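PDB 5OCR: kappa-carrageenase from Zobellia galactanivorans, which probably hydrolyses kappa-carrageenan, a sulfated galactan of red algae, this chain being the glycoside hydrolase family 16 domain of a longer protein. Local coordinates for residues Q154-I157 against Y158-D161; P193-P196 against S197-F200. All blocks are in the same frame, centred on the assembly; numbering follows the deposited sequence.

Interaction 1 (Q154-I157 against Y158-D161); sequences QDDI and YDMD
Asp155 crosses Asp159 with its CB against Asp159 OD2 and its carboxylate carbon CG 3.5 Å from Asp159 CB, the two carboxylate planes 44° apart. Lys189, which makes salt bridges with Asp155 and Asp161, probably offsets some of the repulsion among these acids, while one water sits between Asp155 OD2 and Asp161 OD2.

Asp156 opens a type I turn, its O accepting Asp159 N at 3.1 Å. Its CG lies between the backbone N and the carbonyl carbon (chi1 58°), which folds OD2 back over the turn to take Tyr158 N from above the carboxylate plane at 3.0 Å, an Asx turn. Asp159 returns the backbone bond: its OD2 accepts Asp156 N at 2.9 Å in a nearly straight bond, met on the anti side. The two OD2 atoms are thus brought close, and Arg191 bridges to OD1 of both acids, probably easing their repulsion. With an alanine in place of Asp156, Tyr158 N would probably lose its side-chain acceptor and Arg191 one of its two carboxylate mates.

Ile157 places CG2 over one face of the Tyr158 ring toward the rim, 4.0 Å from the centroid, a CH-pi contact; Asp156 OD2 lies at the ring edge.

The turn leads from strand 153-154 into strand 159-170, which pairs antiparallel with strands 134-144 and 189-191; Met160 packs on Val142, Leu144 and Trp190.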
loop_
_atom_site.group_PDB
_atom_site.type_symbol
_atom_site.label_atom_id
_atom_site.label_comp_id
_atom_site.label_asym_id
_atom_site.label_seq_id
_atom_site.Cartn_x
_atom_site.Cartn_y
_atom_site.Cartn_z
ATOM N N GLN A 154 14.601 7.151 13.780
ATOM C CA GLN A 154 13.892 5.914 13.827
ATOM C C GLN A 154 12.381 6.171 14.050
ATOM O O GLN A 154 11.985 6.750 15.082
ATOM C CB GLN A 154 14.448 5.051 14.983
ATOM C CG GLN A 154 13.638 3.769 15.143
ATOM C CD GLN A 154 13.648 2.933 13.904
ATOM O OE1 GLN A 154 14.707 2.457 13.484
ATOM N NE2 GLN A 154 12.470 2.726 13.287
ATOM N N ASP A 155 11.516 5.727 13.118
ATOM C CA ASP A 155 10.099 5.929 13.336
ATOM C C ASP A 155 9.544 4.910 14.343
ATOM O O ASP A 155 10.099 3.831 14.567
ATOM C CB ASP A 155 9.338 5.748 12.017
ATOM C CG ASP A 155 9.517 6.948 11.042
ATOM O OD1 ASP A 155 10.128 8.031 11.398
ATOM O OD2 ASP A 155 8.961 6.850 9.914
ATOM N N ASP A 156 8.375 5.251 14.900
ATOM C CA ASP A 156 7.645 4.339 15.804
ATOM C C ASP A 156 6.225 4.220 15.246
ATOM O O ASP A 156 5.970 4.577 14.087
ATOM C CB ASP A 156 7.615 4.831 17.274
ATOM C CG ASP A 156 6.969 6.230 17.441
ATOM O OD1 ASP A 156 7.206 6.948 18.459
ATOM O OD2 ASP A 156 6.157 6.652 16.583
ATOM N N ILE A 157 5.356 3.600 16.036
ATOM C CA ILE A 157 4.024 3.230 15.563
ATOM C C ILE A 157 3.161 4.483 15.126
ATOM O O ILE A 157 2.258 4.360 14.327
ATOM C CB ILE A 157 3.308 2.418 16.635
ATOM C CG1 ILE A 157 2.106 1.713 15.983
ATOM C CG2 ILE A 157 2.747 3.324 17.717
ATOM C CD1 ILE A 157 1.887 0.242 16.281
ATOM N N TYR A 158 3.462 5.669 15.640
ATOM C CA TYR A 158 2.651 6.857 15.308
ATOM C C TYR A 158 3.021 7.478 13.941
ATOM O O TYR A 158 2.293 8.337 13.415
ATOM C CB TYR A 158 2.907 7.899 16.385
ATOM C CG TYR A 158 2.348 7.448 17.727
ATOM C CD1 TYR A 158 0.971 7.603 18.015
ATOM C CD2 TYR A 158 3.177 6.890 18.697
ATOM C CE1 TYR A 158 0.467 7.206 19.265
ATOM C CE2 TYR A 158 2.643 6.452 19.939
ATOM C CZ TYR A 158 1.322 6.620 20.184
ATOM O OH TYR A 158 0.806 6.254 21.438
ATOM N N ASP A 159 4.198 7.094 13.439
ATOM C CA ASP A 159 4.694 7.658 12.166
ATOM C C ASP A 159 4.123 6.862 10.983
ATOM O O ASP A 159 4.115 5.625 11.012
ATOM C CB ASP A 159 6.224 7.583 12.122
ATOM C CG ASP A 159 6.862 8.446 13.266
ATOM O OD1 ASP A 159 6.503 9.632 13.404
ATOM O OD2 ASP A 159 7.732 7.948 14.030
ATOM N N MET A 160 3.763 7.603 9.931
ATOM C CA MET A 160 3.415 6.924 8.663
ATOM C C MET A 160 4.091 7.526 7.471
ATOM O O MET A 160 4.588 8.645 7.514
ATOM C CB MET A 160 1.884 6.840 8.488
ATOM C CG MET A 160 1.298 8.218 8.256
ATOM S SD MET A 160 -0.519 8.157 8.546
ATOM C CE MET A 160 -0.742 7.733 10.257
ATOM N N ASP A 161 4.123 6.742 6.398
ATOM C CA ASP A 161 4.798 7.177 5.176
ATOM C C ASP A 161 3.796 7.219 4.052
ATOM O O ASP A 161 2.870 6.408 3.999
ATOM C CB ASP A 161 5.840 6.134 4.821
ATOM C CG ASP A 161 6.883 5.988 5.947
ATOM O OD1 ASP A 161 7.457 7.035 6.292
ATOM O OD2 ASP A 161 7.056 4.878 6.530
HETATM O O HOH W 1 7.759 4.577 9.245
HETATM O O HOH W 2 6.983 8.924 9.133
HETATM O O HOH W 3 5.895 3.445 11.695
HETATM O O HOH W 4 2.050 3.937 11.598
#

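Interaction 2 (P193-P196 against S197-F200); sequences PWDP and SKDF. Unlike the reference sequence in segment 193-196: Trp194 (reference Met). Residue 193 of segment 193-196 comes from a tag, linker or insertion.
Asp195 OD1 is gripped twice by Ser197: the hydroxyl OG donates to it at 2.6 Å on the syn side, and the backbone N donates at 2.8 Å on the anti side. Both donors approach from the same face of the carboxylate and stand some 30° out of its plane, so one oxygen serves the two ends of a single residue and the acid's rotation is likely to be fixed. The other oxygen, OD2, faces Lys198. The lysine's CG rests 3.4 Å from Asp195 OD2, and the chain, bent at chi2 and again at chi4, curls NZ back to the same acid. The resulting salt bridge is long, 3.9 Å from Asp195 OD2 to Lys198 NZ, and a water closes the interval by donating to OD2 and accepting from NZ.

Behind these side chains the backbone is closed by Lys198 N, which donates to Asp195 O at 3.0 Å. A second water donates to that carbonyl and to Asp199 OD1, tying the acid after the turn to its first residue. What aims the carboxylate is the Asp195 torsion, with CG opposite the backbone N (chi1 175°), while Pro196, whose ring restricts phi to near the value found here (-62°), favours the bend.

Further out, Pro196 packs on Tyr203 and makes a backbone hydrogen bond with Gly108, and Ser197 touches Gln145. Trp194, which differs from the reference sequence, stacks its ring with His201 of strand 200-207.

The combination of an Asx turn and a type I beta turn on an Asp-Pro sequence is the Asx-Pro turn, used here in the loop that joins strands 189-191 and 200-207 of the family 16 beta-jellyroll.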
loop_
_atom_site.group_PDB
_atom_site.type_symbol
_atom_site.label_atom_id
_atom_site.label_comp_id
_atom_site.label_asym_id
_atom_site.label_seq_id
_atom_site.Cartn_x
_atom_site.Cartn_y
_atom_site.Cartn_z
ATOM N N PRO A 193 -1.584 11.872 15.894
ATOM C CA PRO A 193 -1.732 12.032 17.362
ATOM C C PRO A 193 -2.386 10.787 17.992
ATOM O O PRO A 193 -2.664 10.763 19.221
ATOM C CB PRO A 193 -2.609 13.297 17.457
ATOM C CG PRO A 193 -3.537 13.156 16.252
ATOM C CD PRO A 193 -2.597 12.656 15.152
ATOM N N TRP A 194 -2.644 9.727 17.220
ATOM C CA TRP A 194 -3.296 8.477 17.696
ATOM C C TRP A 194 -2.553 7.311 17.084
ATOM O O TRP A 194 -1.788 7.491 16.132
ATOM C CB TRP A 194 -4.793 8.440 17.221
ATOM C CG TRP A 194 -5.037 9.226 15.949
ATOM C CD1 TRP A 194 -5.665 10.465 15.773
ATOM C CD2 TRP A 194 -4.717 8.770 14.581
ATOM N NE1 TRP A 194 -5.715 10.817 14.447
ATOM C CE2 TRP A 194 -5.150 9.830 13.678
ATOM C CE3 TRP A 194 -4.152 7.627 14.058
ATOM C CZ2 TRP A 194 -5.000 9.709 12.280
ATOM C CZ3 TRP A 194 -3.948 7.539 12.673
ATOM C CH2 TRP A 194 -4.392 8.538 11.812
ATOM N N ASP A 195 -2.717 6.123 17.684
ATOM C CA ASP A 195 -2.014 4.943 17.228
ATOM C C ASP A 195 -2.842 4.370 16.050
ATOM O O ASP A 195 -3.947 3.909 16.268
ATOM C CB ASP A 195 -2.029 3.966 18.443
ATOM C CG ASP A 195 -1.427 2.621 18.105
ATOM O OD1 ASP A 195 -1.304 2.251 16.892
ATOM O OD2 ASP A 195 -1.125 1.864 19.065
ATOM N N PRO A 196 -2.299 4.364 14.796
ATOM C CA PRO A 196 -3.023 3.877 13.601
ATOM C C PRO A 196 -3.397 2.411 13.675
ATOM O O PRO A 196 -4.278 1.979 12.901
ATOM C CB PRO A 196 -2.034 4.120 12.390
ATOM C CG PRO A 196 -1.059 5.155 12.988
ATOM C CD PRO A 196 -0.897 4.756 14.473
ATOM N N SER A 197 -2.761 1.628 14.539
ATOM C CA SER A 197 -3.051 0.223 14.662
ATOM C C SER A 197 -4.288 -0.009 15.518
ATOM O O SER A 197 -4.708 -1.143 15.577
ATOM C CB SER A 197 -1.830 -0.538 15.249
ATOM O OG SER A 197 -1.659 -0.344 16.670
ATOM N N LYS A 198 -4.835 1.022 16.200
ATOM C CA LYS A 198 -5.887 0.762 17.200
ATOM C C LYS A 198 -7.293 1.107 16.767
ATOM O O LYS A 198 -8.228 0.644 17.414
ATOM C CB LYS A 198 -5.586 1.481 18.504
ATOM C CG LYS A 198 -4.365 0.820 19.175
ATOM C CD LYS A 198 -4.685 -0.506 19.889
ATOM C CE LYS A 198 -3.450 -1.047 20.591
ATOM N NZ LYS A 198 -3.189 -0.103 21.700
ATOM N N ASP A 199 -7.467 1.935 15.736
ATOM C CA ASP A 199 -8.798 2.420 15.358
ATOM C C ASP A 199 -8.791 2.631 13.865
ATOM O O ASP A 199 -7.680 2.721 13.253
ATOM C CB ASP A 199 -9.158 3.760 16.044
ATOM C CG ASP A 199 -9.005 3.722 17.558
ATOM O OD1 ASP A 199 -7.961 4.246 18.113
ATOM O OD2 ASP A 199 -9.866 3.108 18.185
ATOM N N PHE A 200 -9.947 2.873 13.295
ATOM C CA PHE A 200 -10.036 3.137 11.826
ATOM C C PHE A 200 -9.806 4.589 11.581
ATOM O O PHE A 200 -10.411 5.444 12.278
ATOM C CB PHE A 200 -11.488 2.801 11.288
ATOM C CG PHE A 200 -11.706 1.316 11.166
ATOM C CD1 PHE A 200 -12.144 0.559 12.293
ATOM C CD2 PHE A 200 -11.499 0.655 9.955
ATOM C CE1 PHE A 200 -12.320 -0.820 12.255
ATOM C CE2 PHE A 200 -11.668 -0.771 9.892
ATOM C CZ PHE A 200 -12.132 -1.501 11.040
HETATM O O HOH W 5 -6.344 5.352 16.498
HETATM O O HOH W 6 -1.766 2.600 21.733
#

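How the interactions relate
Interactions 1 and 2 use one device, an aspartate whose carboxylate accepts the N-H two residues on while its carbonyl closes a beta turn, on two loops whose centres lie 12 Å apart. The loops meet directly. Ile157 sends CG1 to within 3.6 Å of Asp195 OD1, and its CD1 approaches Ser197 OG just as closely, laying hydrocarbon against the polar centre of the second turn. Tyr158 CD1 lies 3.3 Å from Trp194 O. Strand 189-191, leading into interaction 2, also supplies Arg191 to interaction 1. Beyond, Phe200, the last residue of 197-200, touches Asp278, a ligand of one magnesium ion.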